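Local coordinates for protein YiiM (Escherichia coli, PDB 1O65), which is of uncertain function but carries a MOSC domain and is probably a molybdenum-binding oxidoreductase acting on nitrogenous compounds, at residues A[218-221]-A[225-228]. Sequence-based numbering, arbitrary orientation.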
loop_
_atom_site.group_PDB
_atom_site.type_symbol
_atom_site.label_atom_id
_atom_site.label_comp_id
_atom_site.label_asym_id
_atom_site.label_seq_id
_atom_site.Cartn_x
_atom_site.Cartn_y
_atom_site.Cartn_z
ATOM N N GLN A 218 -1.793 18.890 -1.384
ATOM C CA GLN A 218 -2.063 20.265 -1.854
ATOM C C GLN A 218 -2.796 21.067 -0.780
ATOM O O GLN A 218 -2.520 22.256 -0.593
ATOM C CB GLN A 218 -2.849 20.260 -3.156
ATOM C CG GLN A 218 -3.071 21.653 -3.742
ATOM C CD GLN A 218 -1.798 22.345 -4.164
ATOM O OE1 GLN A 218 -1.104 22.002 -5.134
ATOM N NE2 GLN A 218 -1.449 23.395 -3.422
ATOM N N LYS A 219 -3.747 20.439 -0.052
ATOM C CA LYS A 219 -4.422 21.174 1.017
ATOM C C LYS A 219 -3.419 21.643 2.074
ATOM O O LYS A 219 -3.618 22.736 2.623
ATOM C CB LYS A 219 -5.557 20.465 1.718
ATOM C CG LYS A 219 -6.775 20.161 0.865
ATOM C CD LYS A 219 -7.286 21.402 0.186
ATOM C CE LYS A 219 -8.672 21.186 -0.440
ATOM N NZ LYS A 219 -9.121 22.484 -1.036
ATOM N N ARG A 220 -2.371 20.864 2.342
ATOM C CA ARG A 220 -1.420 21.339 3.355
ATOM C C ARG A 220 -0.655 22.571 2.875
ATOM O O ARG A 220 -0.447 23.482 3.681
ATOM C CB ARG A 220 -0.433 20.239 3.749
ATOM C CG ARG A 220 -1.130 19.110 4.541
ATOM C CD ARG A 220 -0.045 18.062 4.844
ATOM N NE ARG A 220 -0.607 16.834 5.367
ATOM C CZ ARG A 220 0.136 15.869 5.901
ATOM N NH1 ARG A 220 1.460 16.037 5.965
ATOM N NH2 ARG A 220 -0.444 14.784 6.370
ATOM N N ARG A 221 -0.268 22.612 1.596
ATOM C CA ARG A 221 0.512 23.752 1.119
ATOM C C ARG A 221 -0.285 25.054 1.245
ATOM O O ARG A 221 0.293 26.043 1.683
ATOM C CB ARG A 221 1.037 23.607 -0.311
ATOM C CG ARG A 221 1.782 22.299 -0.575
ATOM C CD ARG A 221 2.552 22.331 -1.871
ATOM N NE ARG A 221 3.654 23.310 -1.864
ATOM C CZ ARG A 221 4.157 23.787 -2.996
ATOM N NH1 ARG A 221 3.641 23.362 -4.170
ATOM N NH2 ARG A 221 5.148 24.667 -2.972
ATOM N N LYS A 225 -1.029 23.983 7.169
ATOM C CA LYS A 225 -1.214 23.104 8.302
ATOM C C LYS A 225 -1.345 21.637 7.919
ATOM O O LYS A 225 -1.666 21.273 6.806
ATOM C CB LYS A 225 -2.457 23.492 9.140
ATOM C CG LYS A 225 -2.236 24.755 9.953
ATOM C CD LYS A 225 -3.360 25.169 10.837
ATOM C CE LYS A 225 -4.663 25.457 10.095
ATOM N NZ LYS A 225 -5.238 26.757 10.591
ATOM N N ILE A 226 -1.115 20.789 8.916
ATOM C CA ILE A 226 -1.263 19.354 8.757
ATOM C C ILE A 226 -2.661 18.965 9.190
ATOM O O ILE A 226 -3.006 19.245 10.349
ATOM C CB ILE A 226 -0.200 18.632 9.625
ATOM C CG1 ILE A 226 1.187 19.097 9.147
ATOM C CG2 ILE A 226 -0.354 17.122 9.535
ATOM C CD1 ILE A 226 2.359 18.550 9.914
ATOM N N GLU A 227 -3.479 18.399 8.340
ATOM C CA GLU A 227 -4.823 17.966 8.767
ATOM C C GLU A 227 -4.731 16.987 9.953
ATOM O O GLU A 227 -3.682 16.362 10.201
ATOM C CB GLU A 227 -5.559 17.321 7.583
ATOM C CG GLU A 227 -5.114 15.880 7.314
ATOM C CD GLU A 227 -3.725 15.795 6.684
ATOM O OE1 GLU A 227 -3.189 16.785 6.144
ATOM O OE2 GLU A 227 -3.087 14.735 6.757
ATOM N N ASP A 228 -5.840 16.825 10.664
ATOM C CA ASP A 228 -5.966 15.967 11.835
ATOM C C ASP A 228 -6.087 14.486 11.529
ATOM O O ASP A 228 -6.801 14.071 10.597
ATOM C CB ASP A 228 -7.225 16.376 12.643
ATOM C CG ASP A 228 -7.133 15.842 14.062
ATOM O OD1 ASP A 228 -6.372 16.445 14.855
ATOM O OD2 ASP A 228 -7.794 14.840 14.382
#
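One face of the Arg-220 guanidinium is covered by Ile-226, whose CG2 methyl stands over the centre of the group, 3.9 Å from CZ, while the edge formed by NE and NH2 is taken by the carboxylate of Glu-227. The grip is side-on and two-pronged: NE of Arg-220 gives a hydrogen bond of 2.7 Å to OE1 of Glu-227, and NH2 of Arg-220 gives one of equal length to OE2, the latter being the straighter, with an N-H...O angle of 161°. Both oxygens use their syn lone pairs; OE2 lies in the guanidinium plane and OE1 is tilted somewhat from it, in keeping with planes only 30° apart. Glu-227 reaches this edge because its chain bends at chi2 (-73°), which brings the carboxylate back toward the helix. The pair ties helix 211-223, which belongs to the YiiM-like three-helix region, to the loop that leads on to helix 230-234, where Asp-228 OD2 caps the backbone N of Ser-230. Nearer the backbone, Lys-225 O sits 3.2 Å from Arg-220 CG and also receives a CA-H...O contact from Arg-220 CA (3.5 Å). The extended run from CG to NE then carries the buried guanidinium past this carbonyl, and NH2 makes a further hydrogen bond to Ala-190 O. Putting a leucine in place of Arg-220 would probably leave the Glu-227 carboxylate without its charged mate and Ala-190 O without this donor. Phe-195 touches the side chains of both Arg-220 and Ile-226.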